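65 kDa virulence protein (Salmonella typhimurium, PDB 2GWM) transfers ADP-ribose from NAD+ to arginine side chains of target proteins, probably of host actin, whose polymerisation is thereby blocked. Local coordinates at residues I19-Y28 with F53-I64; D115-N125 with L177-T187. One frame throughout, in Å; residues are numbered along the deposited sequence.

Both contacts lie in the ADP-ribosyltransferase domain of SpvB, on opposite sides of the chain's centre; they share no helix or strand, their centres being about 29 Å and their nearest atoms about 11 Å apart. Contact 1 joins two helices, 3-24 and 50-69, in the helical part of the domain; most of its touching residues are buried, and it forms through rings, branched chains and a methionine with no direct hydrogen bond. Contact 2 joins a loop leading into strand 122-127 to the loop ahead of strand 192-198. It is only partly buried, yet its 724 Å² exceeds the 405 Å² of contact 1, and three direct hydrogen bonds fix its register while charged chains meet at its margin.

Contact 1 (I19-Y28 with F53-I64); sequences INKYLRGDDY and FKNAMSVYINDI
Two helices of the ADP-ribosyltransferase domain, 3-24 and 50-69, pack together where Tyr22, near the end of the first, meets Met57 of the second. The short helical segments run at 118° to each other with axes 12.0 Å apart, a spacing bridged by large side chains. Met57 bends at chi2 and again at chi3 (-72°), which folds its methyl over the Tyr22 ring: CE lies 3.7 Å from the ring centroid and 13° off the normal, a CH-pi contact. SD stands farther out above the same ring, 4.9 Å from the centroid, a Met-aromatic contact. The Tyr22 hydroxyl is hydrogen-bonded to water 1, which donates to Lys54 O at 2.9 Å. Ser58 N and Ser58 OG bind that oxygen from the two sides of the carbonyl plane.

Beside this pair, Ile19 CG1 approaches Tyr60 CE2 at 3.6 Å, and Leu23 CD2 reaches Ile61 CD1 at 3.9 Å, the latter two side chains lying antiparallel alongside each other. Beyond the Schellman motif at Gly25, Tyr28 comes back to touch Phe53, OH to CE2 3.2 Å; Phe53 also packs on Ala33 and Leu37 of helix 30-39. The direct contact between the segments is thus apolar burial and van der Waals packing, while a polar link, its Tyr22 end modelled unusually short, passes through water.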
loop_
_atom_site.group_PDB
_atom_site.type_symbol
_atom_site.label_atom_id
_atom_site.label_comp_id
_atom_site.label_asym_id
_atom_site.label_seq_id
_atom_site.Cartn_x
_atom_site.Cartn_y
_atom_site.Cartn_z
ATOM N N ILE A 19 -3.182 -3.915 -10.693
ATOM C CA ILE A 19 -2.508 -2.645 -10.867
ATOM C C ILE A 19 -1.159 -2.509 -10.173
ATOM O O ILE A 19 -0.240 -1.901 -10.719
ATOM C CB ILE A 19 -3.392 -1.509 -10.285
ATOM C CG1 ILE A 19 -4.442 -1.142 -11.301
ATOM C CG2 ILE A 19 -2.548 -0.281 -9.930
ATOM C CD1 ILE A 19 -3.940 -0.198 -12.352
ATOM N N ASN A 20 -1.058 -3.020 -8.956
ATOM C CA ASN A 20 0.163 -2.809 -8.210
ATOM C C ASN A 20 1.309 -3.624 -8.752
ATOM O O ASN A 20 2.412 -3.123 -8.894
ATOM C CB ASN A 20 -0.103 -3.058 -6.719
ATOM C CG ASN A 20 -1.098 -2.029 -6.113
ATOM O OD1 ASN A 20 -1.981 -2.358 -5.265
ATOM N ND2 ASN A 20 -0.945 -0.791 -6.520
ATOM N N LYS A 21 1.029 -4.855 -9.179
ATOM C CA LYS A 21 2.060 -5.622 -9.891
ATOM C C LYS A 21 2.480 -4.921 -11.171
ATOM O O LYS A 21 3.652 -4.846 -11.511
ATOM C CB LYS A 21 1.581 -7.041 -10.183
ATOM C CG LYS A 21 1.458 -7.894 -8.958
ATOM C CD LYS A 21 0.901 -9.295 -9.280
ATOM C CE LYS A 21 1.052 -10.213 -8.094
ATOM N NZ LYS A 21 0.718 -11.660 -8.402
ATOM N N TYR A 22 1.515 -4.408 -11.911
ATOM C CA TYR A 22 1.797 -3.641 -13.133
ATOM C C TYR A 22 2.743 -2.459 -12.867
ATOM O O TYR A 22 3.780 -2.283 -13.536
ATOM C CB TYR A 22 0.478 -3.134 -13.728
ATOM C CG TYR A 22 0.640 -2.298 -14.994
ATOM C CD1 TYR A 22 0.895 -2.893 -16.228
ATOM C CD2 TYR A 22 0.525 -0.930 -14.941
ATOM C CE1 TYR A 22 1.033 -2.159 -17.345
ATOM C CE2 TYR A 22 0.664 -0.138 -16.092
ATOM C CZ TYR A 22 0.930 -0.778 -17.298
ATOM O OH TYR A 22 1.021 -0.085 -18.483
ATOM N N LEU A 23 2.386 -1.689 -11.842
ATOM C CA LEU A 23 3.148 -0.473 -11.507
ATOM C C LEU A 23 4.528 -0.842 -11.043
ATOM O O LEU A 23 5.468 -0.130 -11.340
ATOM C CB LEU A 23 2.433 0.350 -10.436
ATOM C CG LEU A 23 1.221 1.163 -10.933
ATOM C CD1 LEU A 23 0.351 1.625 -9.810
ATOM C CD2 LEU A 23 1.665 2.343 -11.777
ATOM N N ARG A 24 4.667 -1.959 -10.349
ATOM C CA ARG A 24 6.026 -2.337 -9.872
ATOM C C ARG A 24 6.943 -2.837 -10.952
ATOM O O ARG A 24 8.141 -3.011 -10.700
ATOM C CB ARG A 24 5.906 -3.415 -8.825
ATOM C CG ARG A 24 5.358 -2.923 -7.545
ATOM C CD ARG A 24 5.165 -4.085 -6.612
ATOM N NE ARG A 24 4.360 -3.658 -5.475
ATOM C CZ ARG A 24 3.231 -4.212 -5.074
ATOM N NH1 ARG A 24 2.730 -5.285 -5.671
ATOM N NH2 ARG A 24 2.605 -3.687 -4.023
ATOM N N GLY A 25 6.401 -3.052 -12.157
ATOM C CA GLY A 25 7.151 -3.644 -13.249
ATOM C C GLY A 25 7.301 -5.136 -13.071
ATOM O O GLY A 25 8.160 -5.750 -13.700
ATOM N N ASP A 26 6.454 -5.708 -12.215
ATOM C CA ASP A 26 6.411 -7.133 -11.986
ATOM C C ASP A 26 5.536 -7.825 -13.017
ATOM O O ASP A 26 4.798 -7.188 -13.741
ATOM C CB ASP A 26 5.878 -7.424 -10.584
ATOM C CG ASP A 26 6.881 -7.032 -9.486
ATOM O OD1 ASP A 26 8.089 -6.889 -9.815
ATOM O OD2 ASP A 26 6.456 -6.872 -8.318
ATOM N N ASP A 27 5.648 -9.139 -13.083
ATOM C CA ASP A 27 4.656 -9.913 -13.789
ATOM C C ASP A 27 3.276 -9.618 -13.204
ATOM O O ASP A 27 3.112 -9.537 -11.980
ATOM C CB ASP A 27 5.003 -11.397 -13.712
ATOM C CG ASP A 27 5.965 -11.842 -14.839
ATOM O OD1 ASP A 27 5.848 -11.337 -15.991
ATOM O OD2 ASP A 27 6.821 -12.723 -14.580
ATOM N N TYR A 28 2.297 -9.429 -14.082
ATOM C CA TYR A 28 0.938 -9.107 -13.656
ATOM C C TYR A 28 -0.060 -9.843 -14.544
ATOM O O TYR A 28 0.316 -10.405 -15.566
ATOM C CB TYR A 28 0.674 -7.607 -13.769
ATOM C CG TYR A 28 0.716 -7.084 -15.184
ATOM C CD1 TYR A 28 -0.437 -6.904 -15.930
ATOM C CD2 TYR A 28 1.917 -6.754 -15.795
ATOM C CE1 TYR A 28 -0.385 -6.412 -17.230
ATOM C CE2 TYR A 28 1.958 -6.293 -17.095
ATOM C CZ TYR A 28 0.803 -6.133 -17.816
ATOM O OH TYR A 28 0.888 -5.668 -19.120
ATOM N N PHE A 53 -2.854 -0.151 -24.992
ATOM C CA PHE A 53 -2.946 -0.772 -23.667
ATOM C C PHE A 53 -2.258 0.079 -22.611
ATOM O O PHE A 53 -2.827 0.384 -21.572
ATOM C CB PHE A 53 -2.301 -2.153 -23.681
ATOM C CG PHE A 53 -2.279 -2.804 -22.344
ATOM C CD1 PHE A 53 -3.462 -3.249 -21.755
ATOM C CD2 PHE A 53 -1.109 -2.937 -21.642
ATOM C CE1 PHE A 53 -3.435 -3.837 -20.528
ATOM C CE2 PHE A 53 -1.111 -3.515 -20.401
ATOM C CZ PHE A 53 -2.272 -3.960 -19.857
ATOM N N LYS A 54 -1.011 0.460 -22.876
ATOM C CA LYS A 54 -0.263 1.276 -21.934
ATOM C C LYS A 54 -1.018 2.578 -21.667
ATOM O O LYS A 54 -1.157 2.981 -20.544
ATOM C CB LYS A 54 1.132 1.609 -22.504
ATOM C CG LYS A 54 1.953 2.522 -21.593
ATOM C CD LYS A 54 3.235 2.965 -22.144
ATOM C CE LYS A 54 3.915 3.901 -21.136
ATOM N NZ LYS A 54 3.500 5.328 -21.348
ATOM N N ASN A 55 -1.474 3.252 -22.733
ATOM C CA ASN A 55 -2.178 4.543 -22.551
ATOM C C ASN A 55 -3.449 4.405 -21.757
ATOM O O ASN A 55 -3.745 5.238 -20.931
ATOM C CB ASN A 55 -2.461 5.233 -23.886
ATOM C CG ASN A 55 -1.187 5.690 -24.595
ATOM O OD1 ASN A 55 -0.100 5.772 -24.001
ATOM N ND2 ASN A 55 -1.312 6.005 -25.876
ATOM N N ALA A 56 -4.199 3.324 -21.979
ATOM C CA ALA A 56 -5.419 3.142 -21.253
ATOM C C ALA A 56 -5.159 2.820 -19.781
ATOM O O ALA A 56 -5.910 3.262 -18.876
ATOM C CB ALA A 56 -6.241 2.047 -21.964
ATOM N N MET A 57 -4.154 1.993 -19.509
ATOM C CA MET A 57 -3.784 1.711 -18.143
ATOM C C MET A 57 -3.436 2.989 -17.414
ATOM O O MET A 57 -3.778 3.140 -16.261
ATOM C CB MET A 57 -2.570 0.789 -18.085
ATOM C CG MET A 57 -2.937 -0.626 -18.463
ATOM S SD MET A 57 -4.024 -1.526 -17.302
ATOM C CE MET A 57 -2.924 -1.841 -15.958
ATOM N N SER A 58 -2.735 3.877 -18.094
ATOM C CA SER A 58 -2.416 5.164 -17.493
ATOM C C SER A 58 -3.618 5.930 -17.068
ATOM O O SER A 58 -3.675 6.475 -15.975
ATOM C CB SER A 58 -1.571 6.009 -18.456
ATOM O OG SER A 58 -0.291 5.367 -18.735
ATOM N N VAL A 59 -4.614 6.027 -17.956
ATOM C CA VAL A 59 -5.790 6.770 -17.606
ATOM C C VAL A 59 -6.536 6.140 -16.393
ATOM O O VAL A 59 -7.050 6.822 -15.519
ATOM C CB VAL A 59 -6.774 6.854 -18.825
ATOM C CG1 VAL A 59 -7.911 7.793 -18.458
ATOM C CG2 VAL A 59 -6.068 7.344 -20.077
ATOM N N TYR A 60 -6.662 4.827 -16.410
ATOM C CA TYR A 60 -7.293 4.057 -15.352
ATOM C C TYR A 60 -6.596 4.316 -13.984
ATOM O O TYR A 60 -7.229 4.653 -13.008
ATOM C CB TYR A 60 -7.170 2.615 -15.790
ATOM C CG TYR A 60 -7.584 1.550 -14.787
ATOM C CD1 TYR A 60 -8.704 1.683 -13.973
ATOM C CD2 TYR A 60 -6.775 0.446 -14.620
ATOM C CE1 TYR A 60 -9.037 0.691 -13.053
ATOM C CE2 TYR A 60 -7.091 -0.553 -13.704
ATOM C CZ TYR A 60 -8.225 -0.417 -12.930
ATOM O OH TYR A 60 -8.508 -1.407 -12.027
ATOM N N ILE A 61 -5.281 4.195 -13.978
ATOM C CA ILE A 61 -4.491 4.465 -12.767
ATOM C C ILE A 61 -4.712 5.904 -12.332
ATOM O O ILE A 61 -4.898 6.204 -11.143
ATOM C CB ILE A 61 -2.997 4.190 -13.040
ATOM C CG1 ILE A 61 -2.881 2.674 -13.166
ATOM C CG2 ILE A 61 -2.158 4.636 -11.885
ATOM C CD1 ILE A 61 -1.653 2.264 -13.809
ATOM N N ASN A 62 -4.656 6.841 -13.277
ATOM C CA ASN A 62 -4.828 8.227 -12.927
ATOM C C ASN A 62 -6.218 8.474 -12.403
ATOM O O ASN A 62 -6.399 9.371 -11.580
ATOM C CB ASN A 62 -4.546 9.097 -14.143
ATOM C CG ASN A 62 -3.068 9.116 -14.531
ATOM O OD1 ASN A 62 -2.215 8.904 -13.659
ATOM N ND2 ASN A 62 -2.752 9.458 -15.768
ATOM N N ASP A 63 -7.233 7.756 -12.916
ATOM C CA ASP A 63 -8.562 7.950 -12.374
ATOM C C ASP A 63 -8.563 7.533 -10.892
ATOM O O ASP A 63 -9.191 8.172 -10.102
ATOM C CB ASP A 63 -9.579 7.104 -13.135
ATOM C CG ASP A 63 -10.185 7.845 -14.334
ATOM O OD1 ASP A 63 -10.139 9.065 -14.383
ATOM O OD2 ASP A 63 -10.750 7.122 -15.208
ATOM N N ILE A 64 -8.023 6.357 -10.604
ATOM C CA ILE A 64 -7.985 5.876 -9.228
ATOM C C ILE A 64 -7.234 6.864 -8.334
ATOM O O ILE A 64 -7.749 7.201 -7.246
ATOM C CB ILE A 64 -7.248 4.506 -9.178
ATOM C CG1 ILE A 64 -8.032 3.411 -9.938
ATOM C CG2 ILE A 64 -7.048 4.135 -7.715
ATOM C CD1 ILE A 64 -7.193 2.240 -10.248
HETATM O O HOH W 1 0.635 2.404 -18.336
#

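Contact 2 (D115-N125 with L177-T187)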
loop_
_atom_site.group_PDB
_atom_site.type_symbol
_atom_site.label_atom_id
_atom_site.label_comp_id
_atom_site.label_asym_id
_atom_site.label_seq_id
_atom_site.Cartn_x
_atom_site.Cartn_y
_atom_site.Cartn_z
ATOM N N ASP A 115 -5.013 2.499 12.404
ATOM C CA ASP A 115 -5.530 1.926 13.672
ATOM C C ASP A 115 -4.703 0.796 14.134
ATOM O O ASP A 115 -4.510 0.658 15.335
ATOM C CB ASP A 115 -6.950 1.363 13.493
ATOM C CG ASP A 115 -8.003 2.435 13.358
ATOM O OD1 ASP A 115 -7.699 3.652 13.499
ATOM O OD2 ASP A 115 -9.160 2.028 13.136
ATOM N N LYS A 116 -4.254 -0.064 13.237
ATOM C CA LYS A 116 -3.539 -1.250 13.655
ATOM C C LYS A 116 -2.711 -1.890 12.551
ATOM O O LYS A 116 -2.951 -1.675 11.379
ATOM C CB LYS A 116 -4.556 -2.247 14.173
ATOM C CG LYS A 116 -5.282 -2.956 13.065
ATOM C CD LYS A 116 -6.277 -3.936 13.644
ATOM C CE LYS A 116 -7.732 -3.518 13.433
ATOM N NZ LYS A 116 -8.675 -4.566 14.015
ATOM N N ALA A 117 -1.714 -2.677 12.927
ATOM C CA ALA A 117 -1.021 -3.501 11.913
ATOM C C ALA A 117 -1.428 -4.951 12.056
ATOM O O ALA A 117 -1.569 -5.467 13.167
ATOM C CB ALA A 117 0.426 -3.409 12.113
ATOM N N TRP A 118 -1.562 -5.608 10.920
ATOM C CA TRP A 118 -1.726 -7.046 10.883
ATOM C C TRP A 118 -0.375 -7.673 11.040
ATOM O O TRP A 118 0.582 -7.407 10.326
ATOM C CB TRP A 118 -2.403 -7.487 9.583
ATOM C CG TRP A 118 -3.884 -7.102 9.675
ATOM C CD1 TRP A 118 -4.416 -5.833 9.593
ATOM C CD2 TRP A 118 -4.960 -7.968 9.964
ATOM N NE1 TRP A 118 -5.777 -5.887 9.764
ATOM C CE2 TRP A 118 -6.134 -7.186 9.996
ATOM C CE3 TRP A 118 -5.063 -9.341 10.160
ATOM C CZ2 TRP A 118 -7.380 -7.732 10.229
ATOM C CZ3 TRP A 118 -6.304 -9.887 10.399
ATOM C CH2 TRP A 118 -7.454 -9.081 10.424
ATOM N N ILE A 119 -0.302 -8.528 12.036
ATOM C CA ILE A 119 0.979 -9.168 12.388
ATOM C C ILE A 119 1.566 -9.931 11.209
ATOM O O ILE A 119 0.836 -10.606 10.454
ATOM C CB ILE A 119 0.756 -10.064 13.570
ATOM C CG1 ILE A 119 0.396 -9.257 14.835
ATOM C CG2 ILE A 119 1.997 -10.988 13.807
ATOM C CD1 ILE A 119 -0.111 -10.057 15.974
ATOM N N ASN A 120 2.862 -9.761 11.012
ATOM C CA ASN A 120 3.640 -10.428 10.025
ATOM C C ASN A 120 5.099 -10.385 10.466
ATOM O O ASN A 120 5.387 -9.898 11.562
ATOM C CB ASN A 120 3.485 -9.724 8.669
ATOM C CG ASN A 120 3.506 -10.655 7.510
ATOM O OD1 ASN A 120 4.300 -11.615 7.457
ATOM N ND2 ASN A 120 2.605 -10.380 6.506
ATOM N N ASP A 121 6.012 -10.887 9.648
ATOM C CA ASP A 121 7.419 -10.858 10.075
ATOM C C ASP A 121 7.970 -9.453 10.311
ATOM O O ASP A 121 8.853 -9.253 11.139
ATOM C CB ASP A 121 8.346 -11.740 9.222
ATOM C CG ASP A 121 8.599 -11.258 7.772
ATOM O OD1 ASP A 121 8.860 -10.054 7.578
ATOM O OD2 ASP A 121 8.573 -12.140 6.833
ATOM N N THR A 122 7.415 -8.485 9.612
ATOM C CA THR A 122 7.828 -7.105 9.698
ATOM C C THR A 122 6.632 -6.211 9.995
ATOM O O THR A 122 5.600 -6.289 9.301
ATOM C CB THR A 122 8.475 -6.684 8.372
ATOM O OG1 THR A 122 9.571 -7.516 8.096
ATOM C CG2 THR A 122 8.907 -5.262 8.412
ATOM N N ILE A 123 6.740 -5.344 10.978
ATOM C CA ILE A 123 5.769 -4.324 11.239
ATOM C C ILE A 123 6.399 -3.004 10.891
ATOM O O ILE A 123 7.461 -2.628 11.386
ATOM C CB ILE A 123 5.348 -4.258 12.729
ATOM C CG1 ILE A 123 4.903 -5.618 13.268
ATOM C CG2 ILE A 123 4.250 -3.228 12.958
ATOM C CD1 ILE A 123 3.854 -6.295 12.475
ATOM N N LEU A 124 5.753 -2.292 9.982
ATOM C CA LEU A 124 6.150 -0.910 9.660
ATOM C C LEU A 124 5.364 0.095 10.470
ATOM O O LEU A 124 4.129 0.068 10.524
ATOM C CB LEU A 124 5.862 -0.630 8.188
ATOM C CG LEU A 124 6.481 -1.575 7.210
ATOM C CD1 LEU A 124 6.183 -1.145 5.759
ATOM C CD2 LEU A 124 7.941 -1.813 7.387
ATOM N N ASN A 125 6.081 1.018 11.124
ATOM C CA ASN A 125 5.553 2.103 11.879
ATOM C C ASN A 125 5.942 3.331 11.087
ATOM O O ASN A 125 7.060 3.673 11.017
ATOM C CB ASN A 125 6.264 2.112 13.273
ATOM C CG ASN A 125 5.810 3.212 14.169
ATOM O OD1 ASN A 125 4.604 3.468 14.324
ATOM N ND2 ASN A 125 6.799 3.888 14.828
ATOM N N LEU A 177 2.536 -0.269 19.802
ATOM C CA LEU A 177 1.770 -0.394 18.525
ATOM C C LEU A 177 0.415 -1.072 18.807
ATOM O O LEU A 177 0.280 -1.870 19.680
ATOM C CB LEU A 177 2.621 -1.131 17.475
ATOM C CG LEU A 177 3.995 -0.533 17.162
ATOM C CD1 LEU A 177 4.791 -1.361 16.209
ATOM C CD2 LEU A 177 3.926 0.880 16.652
ATOM N N ARG A 178 -0.643 -0.774 18.024
ATOM C CA ARG A 178 -1.894 -1.575 18.112
ATOM C C ARG A 178 -1.795 -2.615 16.993
ATOM O O ARG A 178 -1.474 -2.318 15.865
ATOM C CB ARG A 178 -3.204 -0.763 17.921
ATOM C CG ARG A 178 -4.514 -1.653 18.081
ATOM C CD ARG A 178 -5.845 -0.848 18.106
ATOM N NE ARG A 178 -6.923 -1.453 17.291
ATOM C CZ ARG A 178 -8.046 -0.821 16.913
ATOM N NH1 ARG A 178 -8.280 0.442 17.282
ATOM N NH2 ARG A 178 -8.954 -1.449 16.163
ATOM N N LEU A 179 -1.903 -3.853 17.397
ATOM C CA LEU A 179 -1.758 -4.966 16.474
ATOM C C LEU A 179 -3.127 -5.588 16.272
ATOM O O LEU A 179 -3.987 -5.555 17.149
ATOM C CB LEU A 179 -0.805 -6.011 17.088
ATOM C CG LEU A 179 0.594 -5.412 17.308
ATOM C CD1 LEU A 179 1.420 -6.442 18.108
ATOM C CD2 LEU A 179 1.300 -5.038 16.015
ATOM N N SER A 180 -3.280 -6.232 15.116
ATOM C CA SER A 180 -4.386 -7.133 14.820
ATOM C C SER A 180 -4.525 -8.196 15.895
ATOM O O SER A 180 -3.531 -8.658 16.401
ATOM C CB SER A 180 -4.069 -7.876 13.498
ATOM O OG SER A 180 -2.916 -8.812 13.596
ATOM N N ASP A 181 -5.739 -8.516 16.297
ATOM C CA ASP A 181 -5.943 -9.550 17.318
ATOM C C ASP A 181 -6.939 -10.566 16.789
ATOM O O ASP A 181 -7.741 -11.138 17.542
ATOM C CB ASP A 181 -6.346 -8.960 18.686
ATOM C CG ASP A 181 -6.085 -9.936 19.863
ATOM O OD1 ASP A 181 -5.122 -10.789 19.821
ATOM O OD2 ASP A 181 -6.829 -9.836 20.887
ATOM N N ASP A 182 -6.822 -10.840 15.507
ATOM C CA ASP A 182 -7.663 -11.792 14.807
ATOM C C ASP A 182 -7.341 -13.253 15.210
ATOM O O ASP A 182 -6.522 -13.527 16.109
ATOM C CB ASP A 182 -7.456 -11.619 13.320
ATOM C CG ASP A 182 -6.016 -11.895 12.904
ATOM O OD1 ASP A 182 -5.149 -11.027 13.135
ATOM O OD2 ASP A 182 -5.752 -12.983 12.345
ATOM N N ALA A 183 -8.004 -14.185 14.530
ATOM C CA ALA A 183 -7.966 -15.597 14.897
ATOM C C ALA A 183 -6.602 -16.176 14.841
ATOM O O ALA A 183 -6.337 -17.196 15.448
ATOM C CB ALA A 183 -8.857 -16.406 13.962
ATOM N N THR A 184 -5.737 -15.597 14.052
ATOM C CA THR A 184 -4.430 -16.166 13.895
ATOM C C THR A 184 -3.342 -15.233 14.384
ATOM O O THR A 184 -2.178 -15.383 14.007
ATOM C CB THR A 184 -4.175 -16.412 12.436
ATOM O OG1 THR A 184 -4.272 -15.129 11.753
ATOM C CG2 THR A 184 -5.123 -17.516 11.944
ATOM N N ALA A 185 -3.689 -14.233 15.188
ATOM C CA ALA A 185 -2.673 -13.303 15.709
ATOM C C ALA A 185 -1.643 -14.033 16.550
ATOM O O ALA A 185 -2.042 -14.757 17.461
ATOM C CB ALA A 185 -3.363 -12.277 16.593
ATOM N N ASP A 186 -0.352 -13.787 16.263
ATOM C CA ASP A 186 0.756 -14.321 17.106
ATOM C C ASP A 186 1.952 -13.453 17.013
ATOM O O ASP A 186 2.681 -13.510 16.045
ATOM C CB ASP A 186 1.135 -15.743 16.672
ATOM C CG ASP A 186 2.211 -16.371 17.590
ATOM O OD1 ASP A 186 2.658 -15.673 18.577
ATOM O OD2 ASP A 186 2.594 -17.547 17.358
ATOM N N THR A 187 2.163 -12.633 18.039
ATOM C CA THR A 187 3.286 -11.737 18.011
ATOM C C THR A 187 4.658 -12.425 17.999
ATOM O O THR A 187 5.643 -11.754 17.635
ATOM C CB THR A 187 3.266 -10.691 19.146
ATOM O OG1 THR A 187 3.223 -11.399 20.375
ATOM C CG2 THR A 187 2.079 -9.784 18.978
HETATM O O HOH W 2 -7.325 -7.643 13.679
#
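Ile119, which loses the most surface in this contact, packs between the two limbs of segment 177-187 that flank its type I turn. Its CB lies beside Ser180 OG. A chi1 of -67° sets CG1 beside the backbone N and leaves CG2 trans to it, where Ile119 CG2 reaches Asp186 O at 3.4 Å. Ile119 CG1 runs along Ser180, 3.6 Å from Ser180 OG, with Leu179 CB also close. At the tip, Ile119 CD1 touches Thr187 CG2 at 3.7 Å, with Ser180 O equally near and Ala185 CB at 4.0 Å.

Two backbone bonds and one to a side-chain hydroxyl hold the segment that carries Ile119. Ala117 N donates to Arg178 O at 3.0 Å and Ser180 N to Ala117 O at 2.7 Å, the pattern of a single parallel bridge between Ala117 and Leu179. Ile119 N gives a nearly straight bond (169°) to Ser180 OG, 3.1 Å long. Ser180 CB lies over one face of the Trp118 indole, 3.6 Å from Trp118 CD2. Farther along that indole stands Asp182, its carboxylate plane turned 33° from the ring; Asp182 OD2 accepts from Thr184 N, an Asx turn, and from Thr184 OG1. Lys116 NZ nears Arg178 NH2, like charges, while Asp115 brings an opposite charge close to the guanidinium, short of a salt bridge.

Ser113 OG, bonded by Asp115 N and Lys116 N, closes the Ser-Thr-Ser motif that begins at Ser111, a predicted active-site residue. The Ala117-Leu179 bridge ties the chain just after this motif, characteristic of the R-S-E class of ADP-ribosyltransferases, to the loop preceding strand 192-198.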